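Long-range contacts in arfgap-like finger domain containing protein (Cryptosporidium parvum Iowa II, PDB 2OWA), which probably activates the GTPase activity of ADP-ribosylation factors through a zinc-finger ArfGAP domain, the part of the longer protein present here: residues L52-F57 with H72-R77; R101-Q106 with G125-Q130. All coordinates share one frame; numbering follows the deposited sequence.

Interaction 1. Residues L52-F57 with H72-R77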
loop_
_atom_site.group_PDB
_atom_site.type_symbol
_atom_site.label_atom_id
_atom_site.label_comp_id
_atom_site.label_asym_id
_atom_site.label_seq_id
_atom_site.Cartn_x
_atom_site.Cartn_y
_atom_site.Cartn_z
ATOM N N LEU A 52 -3.306 2.063 1.072
ATOM C CA LEU A 52 -3.569 2.415 -0.310
ATOM C C LEU A 52 -2.767 3.637 -0.723
ATOM O O LEU A 52 -2.283 3.680 -1.831
ATOM C CB LEU A 52 -5.051 2.667 -0.586
ATOM C CG LEU A 52 -5.796 1.386 -0.975
ATOM C CD1 LEU A 52 -7.302 1.600 -0.805
ATOM C CD2 LEU A 52 -5.411 0.876 -2.417
ATOM N N SER A 53 -2.586 4.587 0.200
ATOM C CA SER A 53 -1.890 5.878 -0.052
ATOM C C SER A 53 -0.542 5.717 -0.740
ATOM O O SER A 53 -0.247 6.389 -1.718
ATOM C CB SER A 53 -1.673 6.634 1.282
ATOM O OG SER A 53 -2.861 6.612 2.079
ATOM N N PHE A 54 0.275 4.815 -0.205
ATOM C CA PHE A 54 1.620 4.561 -0.732
ATOM C C PHE A 54 1.677 3.277 -1.544
ATOM O O PHE A 54 2.728 2.891 -2.024
ATOM C CB PHE A 54 2.602 4.552 0.446
ATOM C CG PHE A 54 2.391 5.711 1.364
ATOM C CD1 PHE A 54 2.709 7.016 0.944
ATOM C CD2 PHE A 54 1.840 5.521 2.628
ATOM C CE1 PHE A 54 2.487 8.113 1.786
ATOM C CE2 PHE A 54 1.622 6.594 3.464
ATOM C CZ PHE A 54 1.948 7.879 3.059
ATOM N N ALA A 55 0.519 2.626 -1.705
ATOM C CA ALA A 55 0.452 1.287 -2.296
ATOM C C ALA A 55 1.524 0.367 -1.718
ATOM O O ALA A 55 2.276 -0.263 -2.449
ATOM C CB ALA A 55 0.558 1.359 -3.830
ATOM N N VAL A 56 1.610 0.293 -0.391
ATOM C CA VAL A 56 2.529 -0.641 0.245
ATOM C C VAL A 56 1.737 -1.720 1.008
ATOM O O VAL A 56 0.643 -1.459 1.497
ATOM C CB VAL A 56 3.547 0.056 1.171
ATOM C CG1 VAL A 56 4.535 0.970 0.322
ATOM C CG2 VAL A 56 2.821 0.873 2.225
ATOM N N PHE A 57 2.316 -2.913 1.099
ATOM C CA PHE A 57 1.799 -3.991 1.971
ATOM C C PHE A 57 2.504 -4.013 3.322
ATOM O O PHE A 57 3.735 -3.905 3.382
ATOM C CB PHE A 57 1.966 -5.358 1.325
ATOM C CG PHE A 57 1.149 -5.531 0.110
ATOM C CD1 PHE A 57 -0.138 -6.030 0.199
ATOM C CD2 PHE A 57 1.667 -5.171 -1.147
ATOM C CE1 PHE A 57 -0.929 -6.179 -0.972
ATOM C CE2 PHE A 57 0.911 -5.315 -2.296
ATOM C CZ PHE A 57 -0.383 -5.840 -2.218
ATOM N N HIS A 72 -5.991 10.643 5.726
ATOM C CA HIS A 72 -5.186 11.567 4.934
ATOM C C HIS A 72 -3.685 11.288 5.044
ATOM O O HIS A 72 -2.884 11.711 4.170
ATOM C CB HIS A 72 -5.516 13.021 5.342
ATOM C CG HIS A 72 -5.122 13.364 6.748
ATOM N ND1 HIS A 72 -5.716 12.786 7.848
ATOM C CD2 HIS A 72 -4.172 14.208 7.230
ATOM C CE1 HIS A 72 -5.144 13.251 8.947
ATOM N NE2 HIS A 72 -4.201 14.111 8.598
ATOM N N ILE A 73 -3.292 10.611 6.127
ATOM C CA ILE A 73 -1.913 10.163 6.308
ATOM C C ILE A 73 -1.740 8.763 5.671
ATOM O O ILE A 73 -0.951 8.585 4.757
ATOM C CB ILE A 73 -1.530 10.157 7.813
ATOM C CG1 ILE A 73 -1.863 11.515 8.476
ATOM C CG2 ILE A 73 -0.073 9.662 8.025
ATOM C CD1 ILE A 73 -0.773 12.541 8.402
ATOM N N SER A 74 -2.524 7.796 6.119
ATOM C CA SER A 74 -2.425 6.441 5.604
ATOM C C SER A 74 -3.774 5.758 5.664
ATOM O O SER A 74 -4.378 5.705 6.716
ATOM C CB SER A 74 -1.335 5.667 6.357
ATOM O OG SER A 74 -1.283 4.325 5.964
ATOM N N PHE A 75 -4.241 5.266 4.514
ATOM C CA PHE A 75 -5.603 4.754 4.299
ATOM C C PHE A 75 -5.466 3.253 4.204
ATOM O O PHE A 75 -4.971 2.735 3.211
ATOM C CB PHE A 75 -6.169 5.352 2.989
ATOM C CG PHE A 75 -7.557 4.863 2.596
ATOM C CD1 PHE A 75 -8.672 5.664 2.771
ATOM C CD2 PHE A 75 -7.734 3.625 1.965
ATOM C CE1 PHE A 75 -9.947 5.246 2.375
ATOM C CE2 PHE A 75 -9.010 3.166 1.573
ATOM C CZ PHE A 75 -10.122 4.003 1.770
ATOM N N VAL A 76 -5.925 2.561 5.241
ATOM C CA VAL A 76 -5.525 1.173 5.499
ATOM C C VAL A 76 -6.667 0.223 5.163
ATOM O O VAL A 76 -7.816 0.505 5.489
ATOM C CB VAL A 76 -5.079 1.000 6.992
ATOM C CG1 VAL A 76 -4.931 -0.470 7.393
ATOM C CG2 VAL A 76 -3.827 1.795 7.254
ATOM N N ARG A 77 -6.323 -0.873 4.488
ATOM C CA ARG A 77 -7.242 -1.970 4.164
ATOM C C ARG A 77 -6.564 -3.306 4.380
ATOM O O ARG A 77 -5.350 -3.405 4.355
ATOM C CB ARG A 77 -7.699 -1.909 2.676
ATOM C CG ARG A 77 -8.558 -0.690 2.312
ATOM C CD ARG A 77 -9.855 -0.815 3.088
ATOM N NE ARG A 77 -10.879 0.185 2.795
ATOM C CZ ARG A 77 -11.158 1.238 3.574
ATOM N NH1 ARG A 77 -10.429 1.512 4.672
ATOM N NH2 ARG A 77 -12.152 2.048 3.222
#
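S53 turns OG beside its own backbone N (chi1 -45°), and F75 sends CG anti to its N (chi1 177°), torsions that set the serine hydroxyl against the F75 backbone and carry F75 CG toward the L52 side. The setting is the small antiparallel sheet of the ArfGAP zinc finger, where strand 49-51 lies between strands 56-58 and 76-78 and residues 52-55 make the turn out of the central strand, with a G1 beta bulge at A55 and V56. Beyond the strand the pairing runs on through one backbone bond, L52 N to F75 O at 2.8 Å. Next to it a side chain stands in for the main chain: F75 N donates to S53 OG at 3.1 Å, a rather bent bond with an N-H...O angle of 139°. The side chains of L52 and F75 run alongside each other in one direction, and L52 CD1 presses on F75 CE2 at 3.3 Å. S74 OG bonds to H66 ND1 and S51 OG, outside both segments. The R77 chain bends at chi2, and its NH1 donates to V76 O, while F75 CZ lies over one guanidinium face, toward the rim. At the other end, F54 CZ comes within 3.4 Å of I73 O.

Interaction 2. Residues R101-Q106 with G125-Q130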
loop_
_atom_site.group_PDB
_atom_site.type_symbol
_atom_site.label_atom_id
_atom_site.label_comp_id
_atom_site.label_asym_id
_atom_site.label_seq_id
_atom_site.Cartn_x
_atom_site.Cartn_y
_atom_site.Cartn_z
ATOM N N ARG A 101 10.038 1.549 -1.590
ATOM C CA ARG A 101 11.382 1.441 -1.006
ATOM C C ARG A 101 12.359 2.211 -1.894
ATOM O O ARG A 101 13.167 2.969 -1.395
ATOM C CB ARG A 101 11.858 -0.024 -0.899
ATOM C CG ARG A 101 11.532 -0.691 0.422
ATOM C CD ARG A 101 11.618 -2.226 0.284
ATOM N NE ARG A 101 10.891 -2.911 1.339
ATOM C CZ ARG A 101 10.317 -4.099 1.178
ATOM N NH1 ARG A 101 10.423 -4.708 -0.001
ATOM N NH2 ARG A 101 9.646 -4.677 2.188
ATOM N N ASN A 102 12.233 2.057 -3.203
ATOM C CA ASN A 102 13.161 2.709 -4.105
ATOM C C ASN A 102 13.034 4.219 -3.991
ATOM O O ASN A 102 14.035 4.910 -3.860
ATOM C CB ASN A 102 12.986 2.246 -5.576
ATOM C CG ASN A 102 13.794 3.119 -6.568
ATOM O OD1 ASN A 102 14.996 3.282 -6.420
ATOM N ND2 ASN A 102 13.122 3.685 -7.561
ATOM N N TYR A 103 11.794 4.724 -4.047
ATOM C CA TYR A 103 11.561 6.140 -3.935
ATOM C C TYR A 103 12.068 6.714 -2.594
ATOM O O TYR A 103 12.824 7.694 -2.586
ATOM C CB TYR A 103 10.083 6.467 -4.138
ATOM C CG TYR A 103 9.757 7.928 -3.907
ATOM C CD1 TYR A 103 9.936 8.862 -4.916
ATOM C CD2 TYR A 103 9.301 8.377 -2.655
ATOM C CE1 TYR A 103 9.643 10.185 -4.717
ATOM C CE2 TYR A 103 9.005 9.710 -2.450
ATOM C CZ TYR A 103 9.189 10.599 -3.482
ATOM O OH TYR A 103 8.910 11.907 -3.300
ATOM N N PHE A 104 11.645 6.102 -1.500
ATOM C CA PHE A 104 11.990 6.569 -0.137
ATOM C C PHE A 104 13.483 6.482 0.210
ATOM O O PHE A 104 14.016 7.430 0.774
ATOM C CB PHE A 104 11.076 5.951 0.955
ATOM C CG PHE A 104 9.663 6.507 0.941
ATOM C CD1 PHE A 104 9.441 7.874 1.144
ATOM C CD2 PHE A 104 8.557 5.662 0.716
ATOM C CE1 PHE A 104 8.135 8.413 1.103
ATOM C CE2 PHE A 104 7.257 6.157 0.687
ATOM C CZ PHE A 104 7.037 7.553 0.869
ATOM N N LYS A 105 14.160 5.392 -0.158
ATOM C CA LYS A 105 15.607 5.317 0.061
ATOM C C LYS A 105 16.330 6.458 -0.674
ATOM O O LYS A 105 17.344 6.911 -0.188
ATOM C CB LYS A 105 16.217 3.973 -0.372
ATOM C CG LYS A 105 15.749 2.722 0.405
ATOM C CD LYS A 105 16.461 1.466 -0.150
ATOM C CE LYS A 105 16.133 0.181 0.646
ATOM N NZ LYS A 105 16.354 0.259 2.168
ATOM N N GLN A 106 15.832 6.882 -1.847
ATOM C CA GLN A 106 16.421 8.045 -2.552
ATOM C C GLN A 106 16.109 9.382 -1.876
ATOM O O GLN A 106 17.017 10.197 -1.658
ATOM C CB GLN A 106 16.008 8.108 -4.041
ATOM C CG GLN A 106 16.179 6.791 -4.815
ATOM C CD GLN A 106 16.574 6.977 -6.293
ATOM O OE1 GLN A 106 17.103 8.039 -6.690
ATOM N NE2 GLN A 106 16.329 5.932 -7.114
ATOM N N GLY A 125 6.273 11.793 1.500
ATOM C CA GLY A 125 5.171 10.837 1.444
ATOM C C GLY A 125 4.064 11.389 0.560
ATOM O O GLY A 125 3.529 10.688 -0.324
ATOM N N ARG A 126 3.706 12.645 0.815
ATOM C CA ARG A 126 2.653 13.321 0.035
ATOM C C ARG A 126 3.008 13.325 -1.453
ATOM O O ARG A 126 2.187 12.953 -2.260
ATOM C CB ARG A 126 2.424 14.733 0.548
ATOM C CG ARG A 126 1.342 15.509 -0.199
ATOM N N GLN A 127 4.247 13.701 -1.772
ATOM C CA GLN A 127 4.794 13.709 -3.104
ATOM C C GLN A 127 4.757 12.343 -3.822
ATOM O O GLN A 127 4.391 12.253 -5.010
ATOM C CB GLN A 127 6.220 14.203 -3.041
ATOM C CG GLN A 127 6.421 15.511 -3.771
ATOM C CD GLN A 127 7.457 16.382 -3.117
ATOM O OE1 GLN A 127 8.537 15.917 -2.753
ATOM N NE2 GLN A 127 7.139 17.657 -2.957
ATOM N N TYR A 128 5.116 11.288 -3.098
ATOM C CA TYR A 128 5.012 9.917 -3.659
ATOM C C TYR A 128 3.553 9.501 -3.909
ATOM O O TYR A 128 3.264 8.871 -4.922
ATOM C CB TYR A 128 5.759 8.905 -2.785
ATOM C CG TYR A 128 5.769 7.512 -3.342
ATOM C CD1 TYR A 128 6.569 7.187 -4.459
ATOM C CD2 TYR A 128 4.943 6.537 -2.800
ATOM C CE1 TYR A 128 6.560 5.901 -4.987
ATOM C CE2 TYR A 128 4.921 5.246 -3.324
ATOM C CZ TYR A 128 5.730 4.940 -4.399
ATOM O OH TYR A 128 5.692 3.684 -4.906
ATOM N N LYS A 129 2.655 9.831 -2.981
ATOM C CA LYS A 129 1.218 9.578 -3.118
ATOM C C LYS A 129 0.675 10.227 -4.429
ATOM O O LYS A 129 -0.090 9.604 -5.167
ATOM C CB LYS A 129 0.493 10.138 -1.886
ATOM C CG LYS A 129 -0.861 9.534 -1.500
ATOM C CD LYS A 129 -2.036 10.505 -1.696
ATOM C CE LYS A 129 -3.286 10.072 -0.874
ATOM N NZ LYS A 129 -3.321 10.541 0.594
ATOM N N GLN A 130 1.122 11.454 -4.710
ATOM C CA GLN A 130 0.807 12.170 -5.949
ATOM C C GLN A 130 1.413 11.579 -7.202
ATOM O O GLN A 130 0.811 11.697 -8.244
ATOM C CB GLN A 130 1.216 13.652 -5.858
ATOM C CG GLN A 130 0.237 14.485 -5.053
ATOM C CD GLN A 130 0.547 15.988 -5.104
ATOM O OE1 GLN A 130 0.297 16.704 -4.149
ATOM N NE2 GLN A 130 1.111 16.454 -6.220
HETATM O O HOH W 1 10.402 14.142 -1.480
#
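Y103 packs against Y128, and its path shows how one aromatic side chain can bridge two helices: the axes of segments 101-106 and 125-130 approach to 11.0 Å. With CG anti to the backbone N (chi1 175°), Y103 heads for helix 123-135. CB meets Y128 CD1 at 3.6 Å; CG, the next atom, rests 3.3 Å from the same CD1, which sits over one face of the Y103 ring, toward its rim. Farther out, CD2 touches both CD1 and CB of Y128, and CE2 reaches Y128 CB at 3.4 Å. CZ lies beside the same methylene, and OH ends 3.5 Å from Q127 CB. A water joins the tips, donating to Q127 OE1 and hydrogen-bonding Y103 OH, which also has a weak bond to C124 O. The two tyrosine side chains pass alongside one another, heading opposite ways, their rings inclined by 33°. F104 joins the same contact: CZ approaches G125 CA at 3.8 Å and Y128 CB a little farther off, the glycine CA lying at the ring edge. Y119 meets the F104 ring from outside the segments. Together Y103, F104 and Y128 form an aromatic cluster between roughly antiparallel helices 97-107 and 123-135 in the C-terminal helical part of the ArfGAP domain.

In the fold
The pair illustrates how chemistry follows place in a small zinc-binding domain. Interaction 1, nearer the centre of the chain yet only partly buried, extends a strand pairing and relies on hydrogen bonds supplemented by apolar contact. Interaction 2, about 13 Å away centre to centre, lies farther out but is a buried contact, with Q127 exposed at its edge; it joins two helices away from the metal through aromatic packing, with no direct hydrogen bond across it. They hold different elements but touch: F54 CE1 lies 3.5 Å from G125 O, and Y119 packs against both F54 and F104. R91 also serves both sides, bonding L52 O, S53 O and K129 O.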